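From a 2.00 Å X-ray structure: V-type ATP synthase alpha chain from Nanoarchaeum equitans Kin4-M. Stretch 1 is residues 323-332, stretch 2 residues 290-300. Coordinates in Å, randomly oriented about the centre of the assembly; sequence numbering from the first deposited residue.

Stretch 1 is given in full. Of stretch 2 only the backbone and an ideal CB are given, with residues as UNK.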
# COMPACT_ATOMS: atom_id res chain seq x y z
N SER A 323 22.06 6.54 2.19
CA SER A 323 20.66 6.93 2.22
C SER A 323 20.46 8.43 2.46
O SER A 323 19.48 9.01 2.00
CB SER A 323 19.91 6.12 3.28
OG SER A 323 20.01 4.73 3.02
N ARG A 324 21.39 9.04 3.19
CA ARG A 324 21.29 10.47 3.50
C ARG A 324 21.58 11.31 2.26
O ARG A 324 21.01 12.38 2.08
CB ARG A 324 22.26 10.84 4.63
CG ARG A 324 22.15 9.95 5.86
CD ARG A 324 20.72 9.84 6.35
NE ARG A 324 20.60 8.85 7.42
CZ ARG A 324 19.52 8.12 7.64
NH1 ARG A 324 18.45 8.25 6.86
NH2 ARG A 324 19.50 7.24 8.63
N TRP A 325 22.47 10.80 1.42
CA TRP A 325 22.77 11.41 0.12
C TRP A 325 21.54 11.30 -0.77
O TRP A 325 21.18 12.24 -1.47
CB TRP A 325 23.99 10.70 -0.51
CG TRP A 325 24.25 11.03 -1.96
CD1 TRP A 325 23.95 12.20 -2.62
CD2 TRP A 325 24.86 10.17 -2.94
NE1 TRP A 325 24.34 12.11 -3.93
CE2 TRP A 325 24.90 10.88 -4.16
CE3 TRP A 325 25.37 8.87 -2.90
CZ2 TRP A 325 25.43 10.33 -5.32
CZ3 TRP A 325 25.91 8.33 -4.06
CH2 TRP A 325 25.93 9.06 -5.25
N ALA A 326 20.89 10.14 -0.72
CA ALA A 326 19.65 9.94 -1.48
C ALA A 326 18.57 10.92 -1.03
O ALA A 326 17.80 11.42 -1.86
CB ALA A 326 19.18 8.51 -1.34
N GLU A 327 18.49 11.18 0.27
CA GLU A 327 17.53 12.15 0.80
C GLU A 327 17.81 13.55 0.26
O GLU A 327 16.88 14.31 -0.04
CB GLU A 327 17.56 12.18 2.33
CG GLU A 327 16.62 13.23 2.93
CD GLU A 327 16.88 13.51 4.40
OE1 GLU A 327 17.75 12.83 4.99
OE2 GLU A 327 16.22 14.41 4.96
N ALA A 328 19.09 13.88 0.13
CA ALA A 328 19.48 15.18 -0.40
C ALA A 328 19.03 15.32 -1.85
O ALA A 328 18.50 16.35 -2.25
CB ALA A 328 20.98 15.37 -0.28
N LEU A 329 19.25 14.27 -2.64
CA LEU A 329 18.81 14.24 -4.04
C LEU A 329 17.31 14.41 -4.15
O LEU A 329 16.82 15.15 -5.01
CB LEU A 329 19.22 12.92 -4.70
CG LEU A 329 20.72 12.69 -4.92
CD1 LEU A 329 20.97 11.31 -5.50
CD2 LEU A 329 21.24 13.76 -5.85
N ARG A 330 16.57 13.72 -3.29
CA ARG A 330 15.12 13.79 -3.26
C ARG A 330 14.64 15.20 -2.90
O ARG A 330 13.69 15.71 -3.49
CB ARG A 330 14.57 12.78 -2.25
CG ARG A 330 13.06 12.77 -2.10
CD ARG A 330 12.69 12.34 -0.68
NE ARG A 330 12.27 10.95 -0.58
CZ ARG A 330 12.36 10.22 0.54
NH1 ARG A 330 12.89 10.75 1.63
NH2 ARG A 330 11.95 8.96 0.54
N GLU A 331 15.31 15.82 -1.94
CA GLU A 331 14.96 17.17 -1.52
C GLU A 331 15.20 18.21 -2.62
O GLU A 331 14.34 19.05 -2.88
CB GLU A 331 15.70 17.56 -0.23
CG GLU A 331 15.71 19.05 0.08
CD GLU A 331 14.39 19.59 0.61
OE1 GLU A 331 13.32 19.00 0.32
OE2 GLU A 331 14.42 20.61 1.33
N ILE A 332 16.36 18.14 -3.27
CA ILE A 332 16.67 19.03 -4.38
C ILE A 332 15.67 18.85 -5.51
O ILE A 332 15.14 19.82 -6.05
CB ILE A 332 18.09 18.76 -4.95
CG1 ILE A 332 19.16 18.92 -3.87
CG2 ILE A 332 18.37 19.67 -6.14
CD1 ILE A 332 19.22 20.30 -3.25
N UNK A 290 24.47 21.40 6.32
CA UNK A 290 23.66 21.62 5.11
C UNK A 290 23.43 20.35 4.27
O UNK A 290 24.38 19.61 4.00
CB UNK A 290 24.34 22.68 4.24
N UNK A 291 22.18 20.12 3.88
CA UNK A 291 21.79 18.87 3.23
C UNK A 291 22.49 18.63 1.88
O UNK A 291 22.89 17.51 1.58
CB UNK A 291 20.27 18.86 3.02
N UNK A 292 22.67 19.69 1.10
CA UNK A 292 23.29 19.57 -0.22
C UNK A 292 24.77 19.20 -0.13
O UNK A 292 25.34 18.64 -1.07
CB UNK A 292 23.13 20.88 -0.99
N UNK A 293 25.39 19.50 1.01
CA UNK A 293 26.80 19.18 1.21
C UNK A 293 27.02 17.68 1.41
O UNK A 293 28.17 17.21 1.39
CB UNK A 293 27.35 19.95 2.41
N UNK A 294 25.94 16.93 1.61
CA UNK A 294 26.03 15.47 1.68
C UNK A 294 26.45 14.91 0.33
O UNK A 294 27.26 13.98 0.27
CB UNK A 294 24.70 14.86 2.12
N UNK A 295 25.89 15.45 -0.74
CA UNK A 295 26.27 15.03 -2.08
C UNK A 295 27.73 15.37 -2.32
O UNK A 295 28.49 14.56 -2.86
CB UNK A 295 25.38 15.69 -3.14
N UNK A 296 28.13 16.57 -1.90
CA UNK A 296 29.51 17.01 -2.06
C UNK A 296 30.48 16.08 -1.34
O UNK A 296 31.52 15.72 -1.88
CB UNK A 296 29.67 18.44 -1.54
N UNK A 297 30.12 15.67 -0.12
CA UNK A 297 30.98 14.81 0.68
C UNK A 297 31.24 13.45 0.02
O UNK A 297 32.33 12.88 0.17
CB UNK A 297 30.35 14.60 2.06
N UNK A 298 30.24 12.94 -0.69
CA UNK A 298 30.36 11.66 -1.39
C UNK A 298 31.35 11.74 -2.56
O UNK A 298 32.24 10.90 -2.70
CB UNK A 298 28.99 11.21 -1.90
N UNK A 299 31.17 12.74 -3.41
CA UNK A 299 32.07 12.94 -4.55
C UNK A 299 33.47 13.33 -4.09
O UNK A 299 34.46 12.95 -4.71
CB UNK A 299 31.51 14.01 -5.49
N UNK A 300 33.54 14.08 -3.00
CA UNK A 300 34.81 14.53 -2.44
C UNK A 300 35.65 13.34 -1.98
O UNK A 300 36.84 13.24 -2.31
CB UNK A 300 34.57 15.49 -1.27

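Position 290 has phi/psi of -53/133, an extended conformation with the phi that a proline ring imposes, and its CB has nothing of stretch 1 within 5.5 Å. The backbone allows many residues here; the deposited one is Pro290, whose carbonyl O accepts the bond that closes a type I turn, 3.2 Å from the backbone N of 293.

At 291 CA-to-CB points toward stretch 1. The ideal CB lies 4.9 Å from Ala328 CB, with the CG of Glu331 at 5.4 Å, so there is room for a side chain of moderate length over a methyl and the aliphatic part of a glutamate. Valine, leucine, isoleucine or methionine would suit. Ile291, with chi1 and chi2 both t, packs its CG1 3.7 Å from Ala328 CB and extends its CD1 to 4.0 Å from Glu331 CB.

The CB at 292 points sideways, 4.6 Å from Ile332 CD1, a place for a small apolar group; Ala292 supplies one. At 293 the CB points away, leaving stretch 1 no say in the choice. Ala293 is the deposited residue, and a helix accepts it readily.

Position 294 points toward stretch 1 where the two backbones come close, its CA 5.4 Å from the CA of Trp325. Its ideal CB is 4.4 Å from Arg324 O, and the carboxylate of Glu327 lies farther along. An acceptor and a negative charge call for a long donor, lysine or arginine, although a small residue would also fit beside the backbone. Arg294 runs out nearly extended beyond chi1. Its NH1 donates both to Arg324 O at 3.0 Å and to Glu327 OE1 at 2.8 Å, the latter also a salt bridge. Both acceptors lie near the guanidinium plane, where its N-H bonds point.

At 295 the CB points sideways, 3.8 Å from Trp325 CD1, and the indole NE1 offers a donor that glutamate or glutamine could reach; an apolar chain could instead lie against Leu329. In Glu295 the side chain brings OE2 to Trp325 NE1 at 3.4 Å, a weak hydrogen bond despite its nearly straight angle of 172°.

The CB at 296 points away and 297 is out of reach, so neither choice can be read from stretch 1. They are Ala296 and Ser297; the serine turns its OG back to Arg294 O, 2.6 Å away, within its own helix.

Position 298 points toward the indole, its ideal CB 4.4 Å from Trp325 CD2. A branched aliphatic chain or methionine would cover the ring. Ile298 sets CG2 over one face, 4.0 Å from the centroid of the six-membered ring of Trp325, a CH-pi contact.

At 299 the CB points sideways with nothing within 5.5 Å, so only a long side chain could reach the indole. Tyr299 does: its CE1 lies 3.9 Å from Trp325 CZ2, and the rings form an oblique pair. Position 300 is out of reach, and its residue, Leu300, makes no contact with stretch 1.

Stretch 2 290-300: PIAAREASIYL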
# COMPACT_ATOMS: atom_id res chain seq x y z
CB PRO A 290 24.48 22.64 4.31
CG PRO A 290 25.23 23.39 5.36
CD PRO A 290 25.58 22.37 6.41
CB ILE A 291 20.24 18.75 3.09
CG1 ILE A 291 19.82 17.33 2.69
CG2 ILE A 291 19.68 19.79 2.11
CD1 ILE A 291 18.34 17.08 2.79
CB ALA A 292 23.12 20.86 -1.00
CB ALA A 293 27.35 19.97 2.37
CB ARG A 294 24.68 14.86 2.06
CG ARG A 294 24.21 15.17 3.47
CD ARG A 294 22.89 14.47 3.76
NE ARG A 294 22.27 14.99 4.97
CZ ARG A 294 21.04 14.69 5.37
NH1 ARG A 294 20.30 13.86 4.64
NH2 ARG A 294 20.55 15.21 6.48
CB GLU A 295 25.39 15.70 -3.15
CG GLU A 295 25.86 15.42 -4.56
CD GLU A 295 24.80 15.69 -5.61
OE1 GLU A 295 24.52 16.88 -5.88
OE2 GLU A 295 24.26 14.72 -6.17
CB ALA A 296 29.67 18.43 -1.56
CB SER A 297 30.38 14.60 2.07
OG SER A 297 29.23 13.78 2.01
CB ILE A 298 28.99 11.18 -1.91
CG1 ILE A 298 28.09 10.74 -0.74
CG2 ILE A 298 29.15 10.05 -2.90
CD1 ILE A 298 28.59 9.50 -0.02
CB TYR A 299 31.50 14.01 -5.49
CG TYR A 299 30.28 13.55 -6.26
CD1 TYR A 299 29.02 13.60 -5.68
CD2 TYR A 299 30.38 13.07 -7.56
CE1 TYR A 299 27.90 13.18 -6.36
CE2 TYR A 299 29.26 12.65 -8.25
CZ TYR A 299 28.02 12.71 -7.65
OH TYR A 299 26.91 12.29 -8.34
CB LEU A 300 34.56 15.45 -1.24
CG LEU A 300 35.80 16.13 -0.66
CD1 LEU A 300 36.00 17.46 -1.36
CD2 LEU A 300 35.71 16.31 0.84
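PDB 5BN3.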